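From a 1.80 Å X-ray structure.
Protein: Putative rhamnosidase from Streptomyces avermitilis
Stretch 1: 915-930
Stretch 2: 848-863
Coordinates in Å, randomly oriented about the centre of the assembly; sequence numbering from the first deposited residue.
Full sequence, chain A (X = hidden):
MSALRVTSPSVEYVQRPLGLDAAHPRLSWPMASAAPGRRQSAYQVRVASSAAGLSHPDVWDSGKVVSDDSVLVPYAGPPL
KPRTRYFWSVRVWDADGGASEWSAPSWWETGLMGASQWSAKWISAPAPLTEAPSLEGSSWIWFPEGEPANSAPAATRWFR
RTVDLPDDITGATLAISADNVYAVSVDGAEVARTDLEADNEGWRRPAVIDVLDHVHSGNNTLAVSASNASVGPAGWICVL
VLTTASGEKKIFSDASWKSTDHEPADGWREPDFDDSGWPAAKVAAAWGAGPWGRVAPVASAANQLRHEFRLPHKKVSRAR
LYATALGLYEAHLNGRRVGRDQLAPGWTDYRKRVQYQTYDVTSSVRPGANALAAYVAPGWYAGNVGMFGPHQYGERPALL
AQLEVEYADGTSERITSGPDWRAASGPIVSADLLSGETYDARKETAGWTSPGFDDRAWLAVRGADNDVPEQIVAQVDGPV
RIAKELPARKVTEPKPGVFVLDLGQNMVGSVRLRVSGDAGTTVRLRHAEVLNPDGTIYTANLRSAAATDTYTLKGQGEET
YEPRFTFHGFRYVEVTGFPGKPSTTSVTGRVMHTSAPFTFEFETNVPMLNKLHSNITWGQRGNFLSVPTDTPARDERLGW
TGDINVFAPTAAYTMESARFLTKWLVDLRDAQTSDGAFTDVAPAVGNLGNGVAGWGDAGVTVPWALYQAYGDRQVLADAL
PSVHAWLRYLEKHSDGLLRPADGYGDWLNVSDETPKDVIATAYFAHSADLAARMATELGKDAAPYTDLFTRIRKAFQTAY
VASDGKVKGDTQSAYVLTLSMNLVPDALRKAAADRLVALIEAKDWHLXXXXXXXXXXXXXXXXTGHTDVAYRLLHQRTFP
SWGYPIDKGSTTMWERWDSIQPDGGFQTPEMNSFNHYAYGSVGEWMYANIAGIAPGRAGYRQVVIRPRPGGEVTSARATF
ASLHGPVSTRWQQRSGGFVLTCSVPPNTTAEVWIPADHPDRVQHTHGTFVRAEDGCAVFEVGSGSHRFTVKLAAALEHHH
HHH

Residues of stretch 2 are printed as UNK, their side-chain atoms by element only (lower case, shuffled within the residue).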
# COMPACT_ATOMS: atom_id res chain seq x y z
N ASN A 915 5.42 -0.53 12.00
CA ASN A 915 5.20 0.42 10.90
C ASN A 915 3.70 0.55 10.56
O ASN A 915 3.26 0.11 9.50
CB ASN A 915 6.03 -0.03 9.67
CG ASN A 915 6.29 1.09 8.67
OD1 ASN A 915 5.78 2.21 8.80
ND2 ASN A 915 7.12 0.81 7.66
N HIS A 916 2.91 1.09 11.49
CA HIS A 916 1.52 1.51 11.26
C HIS A 916 1.50 3.04 11.34
O HIS A 916 2.06 3.60 12.28
CB HIS A 916 0.63 1.04 12.40
CG HIS A 916 -0.03 -0.29 12.18
ND1 HIS A 916 0.69 -1.47 12.12
CD2 HIS A 916 -1.33 -0.64 12.08
CE1 HIS A 916 -0.14 -2.48 11.96
NE2 HIS A 916 -1.38 -2.01 11.93
N TYR A 917 0.85 3.73 10.40
CA TYR A 917 0.89 5.18 10.46
C TYR A 917 -0.06 5.83 11.49
O TYR A 917 0.06 7.03 11.74
CB TYR A 917 0.71 5.86 9.08
CG TYR A 917 -0.40 5.34 8.20
CD1 TYR A 917 -1.73 5.26 8.65
CD2 TYR A 917 -0.13 4.99 6.90
CE1 TYR A 917 -2.74 4.79 7.82
CE2 TYR A 917 -1.13 4.53 6.06
CZ TYR A 917 -2.43 4.43 6.51
OH TYR A 917 -3.38 3.96 5.66
N ALA A 918 -0.95 5.05 12.10
CA ALA A 918 -2.06 5.62 12.91
C ALA A 918 -1.60 6.66 13.94
O ALA A 918 -2.17 7.77 14.02
CB ALA A 918 -2.88 4.52 13.57
N TYR A 919 -0.59 6.32 14.75
CA TYR A 919 -0.10 7.27 15.76
C TYR A 919 0.74 8.42 15.21
O TYR A 919 1.06 9.36 15.94
CB TYR A 919 0.62 6.53 16.92
CG TYR A 919 -0.33 5.64 17.71
CD1 TYR A 919 -1.60 6.09 18.07
CD2 TYR A 919 0.04 4.35 18.10
CE1 TYR A 919 -2.48 5.28 18.78
CE2 TYR A 919 -0.83 3.54 18.81
CZ TYR A 919 -2.09 4.01 19.15
OH TYR A 919 -2.95 3.21 19.86
N GLY A 920 1.09 8.35 13.93
CA GLY A 920 1.66 9.50 13.22
C GLY A 920 0.65 10.62 12.96
O GLY A 920 1.02 11.68 12.44
N SER A 921 -0.60 10.41 13.36
CA SER A 921 -1.66 11.44 13.26
C SER A 921 -1.41 12.69 14.10
O SER A 921 -2.09 13.71 13.92
CB SER A 921 -3.05 10.86 13.53
OG SER A 921 -3.15 10.25 14.82
N VAL A 922 -0.43 12.62 15.00
CA VAL A 922 0.07 13.79 15.73
C VAL A 922 0.68 14.83 14.80
O VAL A 922 0.75 16.04 15.12
CB VAL A 922 1.10 13.35 16.82
CG1 VAL A 922 2.39 12.82 16.18
CG2 VAL A 922 1.43 14.49 17.76
N GLY A 923 1.11 14.38 13.62
CA GLY A 923 1.72 15.24 12.62
C GLY A 923 0.90 16.48 12.34
O GLY A 923 1.43 17.57 12.31
N GLU A 924 -0.40 16.31 12.13
CA GLU A 924 -1.24 17.45 11.73
C GLU A 924 -1.27 18.53 12.80
O GLU A 924 -1.35 19.69 12.47
CB GLU A 924 -2.67 17.03 11.40
CG GLU A 924 -3.47 16.48 12.56
CD GLU A 924 -4.93 16.26 12.21
OE1 GLU A 924 -5.61 17.25 11.85
OE2 GLU A 924 -5.40 15.09 12.30
N TRP A 925 -1.19 18.13 14.08
CA TRP A 925 -1.11 19.12 15.16
C TRP A 925 0.19 19.93 15.09
O TRP A 925 0.19 21.14 15.24
CB TRP A 925 -1.30 18.47 16.53
CG TRP A 925 -1.31 19.50 17.65
CD1 TRP A 925 -2.42 20.12 18.20
CD2 TRP A 925 -0.16 20.06 18.33
NE1 TRP A 925 -2.01 21.02 19.19
CE2 TRP A 925 -0.64 21.00 19.27
CE3 TRP A 925 1.23 19.85 18.23
CZ2 TRP A 925 0.21 21.73 20.12
CZ3 TRP A 925 2.08 20.57 19.07
CH2 TRP A 925 1.57 21.50 20.00
N MET A 926 1.31 19.26 14.81
CA MET A 926 2.55 19.96 14.66
C MET A 926 2.51 20.94 13.49
O MET A 926 3.04 22.05 13.59
CB MET A 926 3.71 18.96 14.47
CG MET A 926 3.95 18.04 15.65
SD MET A 926 5.68 17.49 15.73
CE MET A 926 5.73 16.55 14.20
N TYR A 927 1.92 20.53 12.37
CA TYR A 927 2.01 21.33 11.16
C TYR A 927 1.12 22.56 11.33
O TYR A 927 1.52 23.65 10.95
CB TYR A 927 1.66 20.50 9.89
CG TYR A 927 2.45 19.21 9.80
CD1 TYR A 927 3.77 19.14 10.28
CD2 TYR A 927 1.88 18.06 9.28
CE1 TYR A 927 4.49 17.95 10.22
CE2 TYR A 927 2.60 16.86 9.24
CZ TYR A 927 3.91 16.82 9.69
OH TYR A 927 4.61 15.62 9.63
N ALA A 928 -0.03 22.36 11.97
CA ALA A 928 -1.01 23.43 12.20
C ALA A 928 -0.58 24.41 13.29
O ALA A 928 -0.85 25.61 13.18
CB ALA A 928 -2.39 22.86 12.49
N ASN A 929 0.14 23.93 14.30
CA ASN A 929 0.42 24.72 15.52
C ASN A 929 1.86 25.11 15.77
O ASN A 929 2.14 26.19 16.30
CB ASN A 929 -0.14 24.00 16.73
CG ASN A 929 -1.62 23.75 16.62
OD1 ASN A 929 -2.06 22.62 16.42
ND2 ASN A 929 -2.41 24.81 16.72
N ILE A 930 2.81 24.26 15.38
CA ILE A 930 4.20 24.62 15.52
C ILE A 930 4.62 25.34 14.26
O ILE A 930 5.18 26.44 14.32
CB ILE A 930 5.13 23.41 15.84
CG1 ILE A 930 4.63 22.70 17.11
CG2 ILE A 930 6.59 23.86 15.93
CD1 ILE A 930 5.30 21.37 17.44
N UNK A 848 -3.46 8.39 27.24
CA UNK A 848 -3.92 7.03 27.39
C UNK A 848 -4.74 6.59 26.18
O UNK A 848 -5.32 5.50 26.16
o UNK A 848 -6.00 7.50 28.43
c UNK A 848 -4.75 6.89 28.66
N UNK A 849 -4.78 7.44 25.17
CA UNK A 849 -5.69 7.24 24.03
C UNK A 849 -5.19 6.16 23.05
O UNK A 849 -3.98 6.04 22.85
c UNK A 849 -5.84 8.56 23.25
o UNK A 849 -4.54 9.13 23.01
c UNK A 849 -6.61 9.57 24.10
N UNK A 850 -6.13 5.46 22.42
CA UNK A 850 -5.85 4.54 21.28
C UNK A 850 -5.98 5.19 19.89
O UNK A 850 -5.79 6.40 19.74
N UNK A 851 -6.30 4.37 18.87
CA UNK A 851 -6.37 4.82 17.47
C UNK A 851 -7.29 5.98 17.20
O UNK A 851 -6.94 6.87 16.42
c UNK A 851 -4.48 1.38 14.52
c UNK A 851 -5.57 2.16 14.91
c UNK A 851 -3.36 1.89 16.60
c UNK A 851 -4.46 2.67 16.97
c UNK A 851 -5.57 2.81 16.12
c UNK A 851 -6.75 3.66 16.53
c UNK A 851 -3.38 1.24 15.38
N UNK A 852 -8.46 5.98 17.83
CA UNK A 852 -9.51 6.96 17.54
C UNK A 852 -9.37 8.26 18.34
O UNK A 852 -9.64 9.35 17.82
c UNK A 852 -12.74 4.83 17.29
c UNK A 852 -11.33 5.21 16.87
c UNK A 852 -11.30 5.67 15.41
c UNK A 852 -10.88 6.34 17.77
N UNK A 853 -8.95 8.12 19.60
CA UNK A 853 -8.64 9.28 20.44
C UNK A 853 -7.38 10.04 20.11
O UNK A 853 -7.38 11.27 20.19
N UNK A 854 -6.30 9.35 19.75
CA UNK A 854 -5.01 10.01 19.55
C UNK A 854 -4.96 11.16 18.52
O UNK A 854 -4.37 12.19 18.80
c UNK A 854 -3.87 8.99 19.29
c UNK A 854 -2.50 9.69 19.02
o UNK A 854 -3.76 8.15 20.44
N UNK A 855 -5.58 10.99 17.32
CA UNK A 855 -5.47 12.05 16.32
C UNK A 855 -6.15 13.35 16.74
O UNK A 855 -5.77 14.41 16.26
c UNK A 855 -6.44 9.89 16.86
c UNK A 855 -6.19 11.45 15.10
c UNK A 855 -7.13 10.46 15.65
N UNK A 856 -7.12 13.25 17.65
CA UNK A 856 -7.90 14.42 18.09
C UNK A 856 -7.44 15.00 19.43
O UNK A 856 -7.91 16.05 19.86
c UNK A 856 -12.56 13.44 14.70
n UNK A 856 -11.91 12.63 15.54
c UNK A 856 -11.39 13.01 16.87
n UNK A 856 -12.83 14.70 15.04
c UNK A 856 -9.97 13.56 16.79
n UNK A 856 -12.96 12.98 13.52
c UNK A 856 -9.41 14.06 18.13
N UNK A 857 -6.49 14.33 20.09
CA UNK A 857 -6.11 14.72 21.47
C UNK A 857 -5.40 16.07 21.58
O UNK A 857 -5.83 16.97 22.31
c UNK A 857 -5.61 13.87 24.62
c UNK A 857 -4.58 13.81 23.50
c UNK A 857 -3.57 12.70 23.77
c UNK A 857 -5.27 13.59 22.13
N UNK A 858 -4.30 16.24 20.85
CA UNK A 858 -3.58 17.50 20.95
C UNK A 858 -4.41 18.66 20.38
O UNK A 858 -4.42 19.76 20.98
c UNK A 858 0.32 16.91 20.51
c UNK A 858 -1.08 16.50 20.95
c UNK A 858 -1.14 16.45 22.48
c UNK A 858 -2.16 17.43 20.34
N UNK A 859 -5.14 18.44 19.26
CA UNK A 859 -6.05 19.50 18.77
C UNK A 859 -7.14 19.95 19.80
O UNK A 859 -7.34 21.15 20.01
c UNK A 859 -5.06 17.33 18.28
c UNK A 859 -5.64 17.95 17.02
c UNK A 859 -6.70 18.87 17.54
N UNK A 860 -7.81 18.99 20.44
CA UNK A 860 -8.80 19.29 21.49
C UNK A 860 -8.17 20.06 22.66
O UNK A 860 -8.73 21.07 23.13
c UNK A 860 -10.14 18.20 23.33
c UNK A 860 -10.56 17.60 20.95
c UNK A 860 -9.51 18.02 21.96
N UNK A 861 -7.00 19.62 23.10
CA UNK A 861 -6.25 20.31 24.15
C UNK A 861 -5.98 21.78 23.76
O UNK A 861 -6.15 22.67 24.58
c UNK A 861 -5.06 18.28 25.32
c UNK A 861 -3.70 17.61 25.40
c UNK A 861 -4.95 19.57 24.51
c UNK A 861 -5.58 18.57 26.73
N UNK A 862 -5.58 22.01 22.51
CA UNK A 862 -5.32 23.36 22.04
C UNK A 862 -6.61 24.17 21.90
O UNK A 862 -6.62 25.37 22.22
c UNK A 862 -4.73 24.73 19.99
c UNK A 862 -4.57 23.37 20.69
o UNK A 862 -3.17 23.16 20.92
N UNK A 863 -7.68 23.52 21.45
CA UNK A 863 -8.96 24.22 21.23
C UNK A 863 -9.52 24.75 22.52
O UNK A 863 -10.19 25.77 22.53
o UNK A 863 -10.46 22.02 18.73
c UNK A 863 -10.01 23.28 20.65
c UNK A 863 -9.82 22.99 19.18
o UNK A 863 -9.05 23.70 18.48
O HOH W 1 -2.94 15.38 16.01

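Position 848 carries one carbon and then one oxygen, out of reach of stretch 1; it is Ser848. At 849 the first carbon bears an oxygen and a second carbon, the pattern of a threonine, Thr849. Position 850 has no side-chain atoms and is Gly850; its CA lies 3.5 Å from Tyr919 OH, and a CB here would point away from stretch 1.

One carbon leads into a six-carbon ring at 851, with no oxygen at its tip, so this is Phe851. Ala918 CB sits over one face of the ring, 3.7 Å from its centroid, while the ring edge meets the face of Tyr919, the planes being at 85° and the centroids 5.1 Å apart. At 852 four carbons fork at the second: Leu852, whose CA-to-CB bond points away from stretch 1 and whose side chain makes no contact with it. The bare backbone of 853 gives Gly853.

Position 854 again has a carbon bearing one oxygen and one carbon: Thr854. Its OG1 accepts a hydrogen bond from Thr849 OG1 (2.9 Å) and donates one to Gly850 O (2.8 Å), bracing the backbone between 849 and 854; Tyr919 CE1 lies 3.6 Å from this same Thr854 OG1. At 855 three carbons close onto the backbone nitrogen, marking Pro855, whose CB is 3.3 Å from Ser921 OG.

At 856 three carbons, a nitrogen and a carbon with two further nitrogens identify Arg856; its CA-to-CB bond also points away, and its side chain makes no contact with stretch 1. Positions 857 and 858 each have four carbons forked at the second, hence Leu857 and Leu858. The former makes no contact; the latter places CB 3.5 Å from the centroid of the five-membered ring of Trp925, over its face, and CD1 3.8 Å from Val922 CG2.

A second ring closed onto nitrogen makes 859 Pro859. Without an amide hydrogen it cannot bond to the preceding turn, and the helix kinks here; its CD approaches Trp925 CD1 at 3.8 Å. At 860 three carbons branching at the first give Val860, and at 861 four forked at the second give Leu861, both without contact. At 862 one carbon bears an oxygen and a carbon: Thr862, whose OG1 accepts a hydrogen bond from Trp925 NE1 (3.0 Å). At 863 two carbons, the second carrying two oxygens, make the exposed Asp863.

The contact, burying 712 Å², is thus built around two centres, an aromatic pair and a single tryptophan. Phe851 packs against Ala918 and Tyr919 at one end; farther along, Trp925 lies against Leu858 and Pro859 and is fixed by its bond to Thr862. Between them the backbones come closest at Ser921 and Pro855, CA to CA 4.9 Å, where a water donates to Pro855 O (3.0 Å) and Ser921 O (2.8 Å).

Stretch 2 (848-863) STGFLGTPRLLPVLTD
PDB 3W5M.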